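Local coordinates for possible flavin reductase (Haemophilus somnus 129PT, PDB 2R0X) that probably binds FMN and, as a putative flavin reductase of the split-barrel family, is likely to reduce flavin with a nicotinamide nucleotide, at the interface of chains A and B. Coordinates in Å, arbitrary orientation; residue numbers count along the deposited sequence, not the author numbering. Chains: chain A/B, Possible flavin reductase.

Contact 1: the interface of chains A and B. Residues chain A 39-41, 49, 131, 133; chain B 37, 39, 49, 51, 131.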
ATOM      1  N   CYS A  39      -3.929   0.523  -0.207  0.50  6.44           N
ATOM      2  CA  CYS A  39      -3.407   1.793  -0.666  0.50  5.52           C
ATOM      3  C   CYS A  39      -4.463   2.491  -1.483  0.50  6.18           C
ATOM      4  O   CYS A  39      -5.403   1.855  -1.980  0.50  6.32           O
ATOM      5  CB  CYS A  39      -2.100   1.612  -1.477  0.50  5.55           C
ATOM      6  SG  CYS A  39      -2.349   0.775  -3.068  0.50  7.83           S
ATOM      7  N   SER A  40      -4.324   3.799  -1.622  0.50  6.95           N
ATOM      8  CA  SER A  40      -5.148   4.523  -2.561  0.50  8.18           C
ATOM      9  C   SER A  40      -4.757   4.160  -3.977  0.50  9.39           C
ATOM     10  O   SER A  40      -3.639   3.729  -4.262  0.50  8.26           O
ATOM     11  CB  SER A  40      -5.034   6.032  -2.365  0.50 11.78           C
ATOM     12  OG  SER A  40      -3.715   6.461  -2.605  0.50 13.98           O
ATOM     13  N   VAL A  41      -5.712   4.362  -4.865  0.50  8.90           N
ATOM     14  CA  VAL A  41      -5.561   4.044  -6.264  0.50 10.23           C
ATOM     15  C   VAL A  41      -5.764   5.291  -7.069  0.50 10.16           C
ATOM     16  O   VAL A  41      -4.889   5.728  -7.824  0.50 11.07           O
ATOM     17  CB  VAL A  41      -6.588   3.036  -6.697  0.50  9.27           C
ATOM     18  CG1 VAL A  41      -6.522   2.820  -8.222  0.50 11.75           C
ATOM     19  CG2 VAL A  41      -6.355   1.740  -5.930  0.50 10.57           C
ATOM     20  N   LEU A  49      -7.541   0.139  -2.873  0.50  5.75           N
ATOM     21  CA  LEU A  49      -7.515  -1.304  -3.003  0.50  5.13           C
ATOM     22  C   LEU A  49      -7.096  -1.950  -1.728  0.50  4.77           C
ATOM     23  O   LEU A  49      -6.426  -1.347  -0.884  0.50  6.11           O
ATOM     24  CB  LEU A  49      -6.610  -1.751  -4.158  0.50  4.45           C
ATOM     25  CG  LEU A  49      -5.095  -1.485  -4.038  0.50  6.33           C
ATOM     26  CD1 LEU A  49      -4.391  -2.513  -3.167  0.50  5.98           C
ATOM     27  CD2 LEU A  49      -4.378  -1.454  -5.438  0.50  7.43           C
ATOM     28  N   ILE A 131      -7.080  -8.799  -5.482  1.00  6.28           N
ATOM     29  CA  ILE A 131      -7.111  -7.359  -5.313  1.00  7.12           C
ATOM     30  C   ILE A 131      -8.581  -6.923  -5.361  1.00  6.70           C
ATOM     31  O   ILE A 131      -9.289  -7.170  -6.345  1.00  7.81           O
ATOM     32  CB  ILE A 131      -6.329  -6.612  -6.383  1.00  7.88           C
ATOM     33  CG1 ILE A 131      -4.895  -7.126  -6.457  1.00 10.44           C
ATOM     34  CG2 ILE A 131      -6.337  -5.088  -6.137  1.00  9.77           C
ATOM     35  CD1 ILE A 131      -4.123  -6.576  -7.688  1.00 12.22           C
ATOM     36  N   ILE A 133     -10.928  -3.856  -5.579  0.50  6.34           N
ATOM     37  CA  ILE A 133     -10.992  -2.465  -6.006  0.50  6.03           C
ATOM     38  C   ILE A 133     -12.203  -1.853  -5.363  0.50  7.59           C
ATOM     39  O   ILE A 133     -13.315  -2.364  -5.543  0.50  9.21           O
ATOM     40  CB  ILE A 133     -11.148  -2.335  -7.527  0.50  7.20           C
ATOM     41  CG1 ILE A 133      -9.950  -2.944  -8.227  0.50  9.15           C
ATOM     42  CG2 ILE A 133     -11.278  -0.909  -7.929  0.50  8.00           C
ATOM     43  CD1 ILE A 133      -8.642  -2.421  -7.755  0.50  9.82           C
TER
ATOM     44  N   ALA B  37       1.871   4.480  -3.269  1.00  7.21           N
ATOM     45  CA  ALA B  37       0.831   3.450  -3.504  1.00  6.97           C
ATOM     46  C   ALA B  37       1.501   2.188  -4.053  1.00  7.56           C
ATOM     47  O   ALA B  37       1.414   1.881  -5.240  1.00  8.47           O
ATOM     48  CB  ALA B  37      -0.249   3.993  -4.410  1.00  9.76           C
ATOM     49  N   CYS B  39       2.384  -1.911  -2.533  0.50  6.44           N
ATOM     50  CA  CYS B  39       2.204  -2.873  -1.467  0.50  5.52           C
ATOM     51  C   CYS B  39       2.503  -4.252  -1.995  0.50  6.18           C
ATOM     52  O   CYS B  39       2.476  -4.484  -3.212  0.50  6.32           O
ATOM     53  CB  CYS B  39       0.779  -2.798  -0.867  0.50  5.55           C
ATOM     54  SG  CYS B  39      -0.516  -3.348  -2.014  0.50  7.83           S
ATOM     55  N   LEU B  49       2.490  -4.677  -6.089  0.50  5.75           N
ATOM     56  CA  LEU B  49       1.858  -3.778  -7.034  0.50  5.13           C
ATOM     57  C   LEU B  49       2.287  -2.370  -6.804  0.50  4.77           C
ATOM     58  O   LEU B  49       2.710  -1.990  -5.708  0.50  6.11           O
ATOM     59  CB  LEU B  49       0.329  -3.892  -6.986  0.50  4.45           C
ATOM     60  CG  LEU B  49      -0.392  -3.444  -5.697  0.50  6.33           C
ATOM     61  CD1 LEU B  49      -0.561  -1.936  -5.618  0.50  5.98           C
ATOM     62  CD2 LEU B  49      -1.811  -4.106  -5.542  0.50  7.43           C
ATOM     63  N   CYS B  51       0.813   1.505  -8.081  1.00  6.66           N
ATOM     64  CA  CYS B  51      -0.187   2.301  -8.780  1.00  7.90           C
ATOM     65  C   CYS B  51       0.515   3.488  -9.477  1.00  8.41           C
ATOM     66  O   CYS B  51       1.444   4.081  -8.926  1.00 12.56           O
ATOM     67  CB  CYS B  51      -1.299   2.760  -7.861  1.00  9.12           C
ATOM     68  SG  CYS B  51      -2.179   1.469  -7.053  1.00  9.76           S
ATOM     69  N   ILE B 131      -2.894  -0.161 -12.215  1.00  6.28           N
ATOM     70  CA  ILE B 131      -2.233  -1.035 -11.264  1.00  7.12           C
ATOM     71  C   ILE B 131      -1.232  -1.893 -12.050  1.00  6.70           C
ATOM     72  O   ILE B 131      -1.604  -2.616 -12.982  1.00  7.81           O
ATOM     73  CB  ILE B 131      -3.195  -1.944 -10.513  1.00  7.88           C
ATOM     74  CG1 ILE B 131      -4.289  -1.124  -9.837  1.00 10.44           C
ATOM     75  CG2 ILE B 131      -2.461  -2.816  -9.472  1.00  9.77           C
ATOM     76  CD1 ILE B 131      -5.432  -2.008  -9.264  1.00 12.22           C
TER

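Contact 2: the interface of chains A and B. Residues chain A 126, 128-129; chain B 41-42, 44.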
ATOM      1  N   VAL A 126      -4.961 -12.642  -8.308  1.00  8.21           N
ATOM      2  CA  VAL A 126      -3.518 -12.703  -8.411  1.00  9.05           C
ATOM      3  C   VAL A 126      -3.009 -13.906  -7.609  1.00  9.25           C
ATOM      4  O   VAL A 126      -2.451 -13.783  -6.513  1.00 10.80           O
ATOM      5  CB  VAL A 126      -2.843 -11.397  -7.919  1.00 10.12           C
ATOM      6  CG1 VAL A 126      -1.311 -11.398  -8.259  1.00 11.53           C
ATOM      7  CG2 VAL A 126      -3.498 -10.184  -8.578  1.00 12.25           C
ATOM      8  N   THR A 128      -2.806 -16.695  -5.095  1.00  9.41           N
ATOM      9  CA  THR A 128      -3.383 -16.954  -3.778  1.00  9.69           C
ATOM     10  C   THR A 128      -4.110 -15.730  -3.196  1.00  8.12           C
ATOM     11  O   THR A 128      -4.783 -15.870  -2.182  1.00 10.90           O
ATOM     12  CB  THR A 128      -2.334 -17.384  -2.769  1.00 11.07           C
ATOM     13  OG1 THR A 128      -1.362 -16.353  -2.674  1.00 13.03           O
ATOM     14  CG2 THR A 128      -1.697 -18.709  -3.178  1.00 13.16           C
ATOM     15  N   HIS A 129      -3.936 -14.558  -3.796  1.00  7.82           N
ATOM     16  CA  HIS A 129      -4.590 -13.353  -3.312  1.00  7.26           C
ATOM     17  C   HIS A 129      -5.458 -12.767  -4.400  1.00  7.39           C
ATOM     18  O   HIS A 129      -5.259 -12.985  -5.608  1.00  9.86           O
ATOM     19  CB  HIS A 129      -3.553 -12.311  -2.824  1.00  8.58           C
ATOM     20  CG  HIS A 129      -2.890 -12.705  -1.565  1.00 10.34           C
ATOM     21  ND1 HIS A 129      -2.059 -13.797  -1.458  1.00 11.37           N
ATOM     22  CD2 HIS A 129      -2.928 -12.140  -0.344  1.00 11.12           C
ATOM     23  CE1 HIS A 129      -1.606 -13.879  -0.211  1.00 13.23           C
ATOM     24  NE2 HIS A 129      -2.151 -12.908   0.488  1.00 12.92           N
TER
ATOM     25  N   VAL B  41       1.504  -8.142  -2.601  0.50  8.90           N
ATOM     26  CA  VAL B  41       0.296  -8.773  -3.076  0.50 10.23           C
ATOM     27  C   VAL B  41       0.294 -10.205  -2.636  0.50 10.16           C
ATOM     28  O   VAL B  41      -0.611 -10.669  -1.933  0.50 11.07           O
ATOM     29  CB  VAL B  41       0.234  -8.745  -4.577  0.50  9.27           C
ATOM     30  CG1 VAL B  41      -0.976  -9.556  -5.081  0.50 11.75           C
ATOM     31  CG2 VAL B  41       0.174  -7.293  -5.036  0.50 10.57           C
ATOM     32  N   THR B  42       1.325 -10.919  -3.059  1.00  9.45           N
ATOM     33  CA  THR B  42       1.388 -12.346  -2.795  1.00 10.48           C
ATOM     34  C   THR B  42       2.833 -12.801  -2.635  1.00 11.20           C
ATOM     35  O   THR B  42       3.756 -12.095  -3.067  1.00 10.36           O
ATOM     36  CB  THR B  42       0.646 -13.152  -3.928  1.00 11.66           C
ATOM     37  OG1 THR B  42       0.606 -14.512  -3.561  1.00 14.53           O
ATOM     38  CG2 THR B  42       1.332 -12.977  -5.278  1.00 12.09           C
ATOM     39  N   SER B  44       3.531 -15.988  -3.791  0.50 13.72           N
ATOM     40  CA  SER B  44       3.477 -17.156  -4.665  0.50 13.93           C
ATOM     41  C   SER B  44       3.235 -16.761  -6.114  0.50 14.44           C
ATOM     42  O   SER B  44       2.098 -16.766  -6.611  0.50 16.88           O
ATOM     43  CB  SER B  44       2.362 -18.067  -4.187  0.50 15.34           C
ATOM     44  OG  SER B  44       2.627 -18.502  -2.861  0.50 15.38           O
TER
HETATM   45  O   HOH W   1      -0.095 -15.970  -5.693  1.00 14.88           O

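Contact 3: the interface of chains A and B. Residues chain A 113-114, 142, 145-147, 158; chain B 14, 16, 151.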
ATOM      1  N   LEU A 113      -8.266   5.743  13.502  1.00  5.90           N
ATOM      2  CA  LEU A 113      -7.596   6.860  12.893  1.00  5.71           C
ATOM      3  C   LEU A 113      -8.396   7.410  11.702  1.00  5.82           C
ATOM      4  O   LEU A 113      -8.509   8.613  11.505  1.00  7.04           O
ATOM      5  CB  LEU A 113      -6.196   6.476  12.457  1.00  6.00           C
ATOM      6  CG  LEU A 113      -5.273   7.618  12.061  1.00  6.67           C
ATOM      7  CD1 LEU A 113      -4.796   8.303  13.329  1.00  9.07           C
ATOM      8  CD2 LEU A 113      -4.095   7.098  11.231  1.00  8.14           C
ATOM      9  N   ILE A 114      -8.896   6.493  10.874  1.00  5.64           N
ATOM     10  CA  ILE A 114      -9.650   6.825   9.661  1.00  6.21           C
ATOM     11  C   ILE A 114     -10.588   5.671   9.385  1.00  5.60           C
ATOM     12  O   ILE A 114     -10.245   4.538   9.677  1.00  6.13           O
ATOM     13  CB  ILE A 114      -8.730   6.994   8.378  1.00  6.08           C
ATOM     14  CG1 ILE A 114      -7.294   7.427   8.704  1.00  7.77           C
ATOM     15  CG2 ILE A 114      -9.385   7.959   7.421  1.00  7.75           C
ATOM     16  CD1 ILE A 114      -6.335   7.298   7.536  1.00  7.59           C
ATOM     17  N   SER A 142     -10.284  11.026  12.005  1.00 12.70           N
ATOM     18  CA  SER A 142      -9.896  11.599  13.281  1.00 13.80           C
ATOM     19  C   SER A 142      -9.049  12.825  13.066  1.00 15.81           C
ATOM     20  O   SER A 142      -8.579  13.089  11.961  1.00 18.32           O
ATOM     21  CB  SER A 142      -9.095  10.577  14.086  1.00 13.63           C
ATOM     22  OG  SER A 142      -7.832  10.320  13.509  1.00 11.22           O
ATOM     23  N   LYS A 145      -4.520  12.511  16.195  1.00 11.38           N
ATOM     24  CA  LYS A 145      -4.178  11.188  16.687  1.00  9.86           C
ATOM     25  C   LYS A 145      -2.932  10.682  16.011  1.00  8.76           C
ATOM     26  O   LYS A 145      -2.537  11.195  14.958  1.00 10.95           O
ATOM     27  CB  LYS A 145      -5.327  10.213  16.538  1.00 11.08           C
ATOM     28  CG  LYS A 145      -6.486  10.712  17.338  1.00 13.77           C
ATOM     29  CD  LYS A 145      -7.493   9.685  17.638  1.00 16.13           C
ATOM     30  CE  LYS A 145      -8.663  10.313  18.451  1.00 17.09           C
ATOM     31  NZ  LYS A 145      -9.596   9.285  18.883  1.00 18.47           N
ATOM     32  N   ASN A 146      -2.290   9.710  16.635  1.00  8.02           N
ATOM     33  CA  ASN A 146      -1.086   9.105  16.078  1.00  7.39           C
ATOM     34  C   ASN A 146      -1.445   7.775  15.424  1.00  7.05           C
ATOM     35  O   ASN A 146      -2.321   7.063  15.882  1.00  7.17           O
ATOM     36  CB  ASN A 146      -0.065   8.879  17.163  1.00  9.20           C
ATOM     37  CG  ASN A 146       0.332  10.159  17.863  1.00 13.07           C
ATOM     38  OD1 ASN A 146       0.280  10.254  19.081  1.00 16.13           O
ATOM     39  ND2 ASN A 146       0.636  11.151  17.102  1.00 15.66           N
ATOM     40  N   ALA A 147      -0.739   7.475  14.327  1.00  6.38           N
ATOM     41  CA  ALA A 147      -0.997   6.266  13.519  1.00  5.91           C
ATOM     42  C   ALA A 147      -0.211   5.087  14.024  1.00  5.97           C
ATOM     43  O   ALA A 147       0.955   5.234  14.448  1.00  7.63           O
ATOM     44  CB  ALA A 147      -0.585   6.511  12.064  1.00  6.59           C
ATOM     45  N   VAL A 158       3.399   6.832  14.627  1.00  8.90           N
ATOM     46  CA  VAL A 158       3.766   7.917  13.741  1.00 10.42           C
ATOM     47  C   VAL A 158       2.731   9.017  13.795  1.00 11.41           C
ATOM     48  O   VAL A 158       1.587   8.790  13.450  1.00 12.24           O
ATOM     49  CB  VAL A 158       3.928   7.427  12.293  1.00 11.34           C
ATOM     50  CG1 VAL A 158       4.270   8.609  11.387  1.00 12.73           C
ATOM     51  CG2 VAL A 158       5.022   6.401  12.269  1.00 13.01           C
ATOM     52  OXT VAL A 158       3.080  10.110  14.253  1.00 17.29           O
TER
ATOM     53  N   GLN B  14      -3.845  11.312   6.455  0.50 10.06           N
ATOM     54  CA  GLN B  14      -3.695  10.659   7.743  0.50  9.04           C
ATOM     55  C   GLN B  14      -3.057   9.264   7.628  0.50  7.64           C
ATOM     56  O   GLN B  14      -2.556   8.775   8.624  0.50  9.12           O
ATOM     57  CB  GLN B  14      -5.059  10.520   8.459  0.50  8.91           C
ATOM     58  CG  GLN B  14      -5.805  11.861   8.840  0.50  9.93           C
ATOM     59  CD  GLN B  14      -5.118  12.654   9.952  0.50  9.98           C
ATOM     60  OE1 GLN B  14      -4.517  12.084  10.864  0.50 12.48           O
ATOM     61  NE2 GLN B  14      -5.212  13.977   9.874  0.50 12.19           N
ATOM     62  N   ALA B  16      -0.399   6.730   7.038  1.00  7.85           N
ATOM     63  CA  ALA B  16       1.044   6.669   7.015  1.00  7.86           C
ATOM     64  C   ALA B  16       1.489   5.755   5.886  1.00  7.30           C
ATOM     65  O   ALA B  16       0.949   4.656   5.725  1.00  9.05           O
ATOM     66  CB  ALA B  16       1.560   6.092   8.322  1.00  8.97           C
ATOM     67  N   ARG B 151       3.279  11.188   6.337  0.50  5.99           N
ATOM     68  CA  ARG B 151       1.997  11.263   7.025  0.50  6.49           C
ATOM     69  C   ARG B 151       1.759  12.735   7.384  0.50  6.58           C
ATOM     70  O   ARG B 151       2.666  13.452   7.765  0.50  7.48           O
ATOM     71  CB  ARG B 151       1.958  10.400   8.299  0.50  6.00           C
ATOM     72  CG  ARG B 151       0.533  10.275   8.811  0.50  6.50           C
ATOM     73  CD  ARG B 151       0.444   9.764  10.199  0.50  7.12           C
ATOM     74  NE  ARG B 151      -0.926   9.996  10.654  0.50  7.08           N
ATOM     75  CZ  ARG B 151      -1.281  10.467  11.844  0.50  6.44           C
ATOM     76  NH1 ARG B 151      -0.373  10.644  12.791  0.50  6.90           N
ATOM     77  NH2 ARG B 151      -2.561  10.732  12.087  0.50  7.31           N
TER
HETATM   78  O   HOH W   2      -5.598  12.024  13.520  1.00 15.81           O

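Contact 1: the interface of chains A and B
A:Leu49 and B:Leu49 meet tip to tip because each places CG between its own backbone N and carbonyl carbon (chi1 66°), the crowded position, and then swings its methyls forward with chi2 at 80°. The same rotamer in both copies is what a two-fold axis near a pair of equivalent residues asks for, and A:Leu49 CD2 comes to 3.7 Å from B:Leu49 CD2. CD1 of each leucine also packs against the CD2 methyl of the other, so the pair meets as two small forks.

Around this centre the isoleucines of strand 129-141 close in by their ends. In B:Ile131, CG1 lies beside the backbone N and the chain runs on extended (chi2 170°), which carries CD1 out to the CD1 methyl of A:Ile133 at 3.6 Å. B:Ile131 CD1 also lies 4.0 Å from A:Leu49 CD2. A:Ile131 reaches in like manner to B:Leu49, tip to tip. On the other flank the contact turns to sulfur and small groups: B:Cys51 SG approaches A:Leu49 CD2, and A:Cys39 CB faces the CA of B:Ala37.

No nitrogen or oxygen bonds across this patch, which works as an apolar seam formed mostly by strands of the two subunits. The sulfurs A:Cys39 SG and B:Cys39 SG are 4.6 Å apart, too far for a disulfide. A:Cys39 SG lies 4.0 Å from B:Cys51 SG, a van der Waals contact of two sulfurs.

Contact 2: the interface of chains A and B
A polar clasp, bridged by a water, joins A:Thr128 and B:Thr42 across the subunit boundary and adds directional bonds to the two-fold pairing of chains in the deposited assembly. The two side chains cross at about a right angle, and B:Thr42 OG1 donates to A:Thr128 OG1 at 2.8 Å. With OG1 anti to its backbone N (chi1 -174°), B:Thr42 points its hydroxyl over the boundary. The hydroxyl A:Thr128 OG1 is also paired with A:His129 ND1 at 2.9 Å, lying in the ring plane at the imidazole edge, a bond that should help fix the rotation of the ring.

One face of that ring lies against the main-chain oxygen of B:Val41, which stands 3.0 Å above the plane, offset toward the CG-CD2 bond.

Water 1 fills the angle between the threonines. It is 2.7 Å from B:Thr42 OG1 and 2.9 Å from the backbone N of A:Thr128, and it also bonds B:Ser44 O, so main chain of both subunits shares one solvent molecule. Farther along, the side chains of A:Val126 and B:Val41 cross at about a right angle, with A:Val126 CG1 3.7 Å from B:Val41 CG1.

In the fold, chain A contributes the turn between strands 114-126 and 129-141, and chain B the end of strand 38-43 with the loop that follows.

Contact 3: the interface of chains A and B
B:Arg151 drives its guanidinium among main-chain oxygens of chain A, in the two-fold pair of chains of this split-barrel, flavin reductase-like protein. Its aliphatic chain is extended from CG to NE, with CG anti to the backbone N (chi1 -168°), and this length carries the charged end over the boundary. There NH1 and NH2 close end-on upon A:Lys145 O. B:Arg151 NH2 is 2.9 Å from A:Lys145 O and stands above the carbonyl plane, whereas NH1 meets a lone pair of the same oxygen in that plane. B:Arg151 NH1 also donates to A:Val158 O, of the C-terminal carboxylate, at 2.8 Å, well out of the guanidinium plane. Opposite charge there probably strengthens the bond.

The arginine is steadied by its own chain, mainly where B:Arg151 NE donates to B:Gln14 O at 2.9 Å (156° at H). The bond from NH2 to the side-chain oxygen OE1 of B:Gln14 is short but bent and out of plane. The backbone N of A:Ala147 lies over one face, 3.5 Å above the plane and offset toward the rim. Close carbon packing continues where A:Ile114 CD1 presses on B:Gln14 CB at 3.6 Å, the side chains crossing obliquely.

Toward A:Ser142 and A:Lys145 the contact is solvent-mediated, the glutamine being linked across the boundary through water 2. B:Gln14 OE1 reaches water 2 at 2.9 Å, and the water passes the link to A:Lys145 N and A:Ser142 OG. A:Ser142 OG in turn donates to a lone pair of A:Leu113 O at 2.7 Å.

Contact 1 lies about 14 Å from contact 2 and about 19 Å from contact 3, measured between the centres of their C-alpha atoms, while contacts 2 and 3 are about 28 Å apart. The three patches lie roughly in a row along the boundary, contact 1 between the other two. Strands 38-43 and 129-141 serve contacts 1 and 2, Val41 joining contact 1 from chain A and contact 2 from chain B; strand 114-126 spans from contact 2 to contact 3. Each patch has a twin with the chains exchanged. Such an interface suggests a dimer, although the structure alone does not establish it in solution.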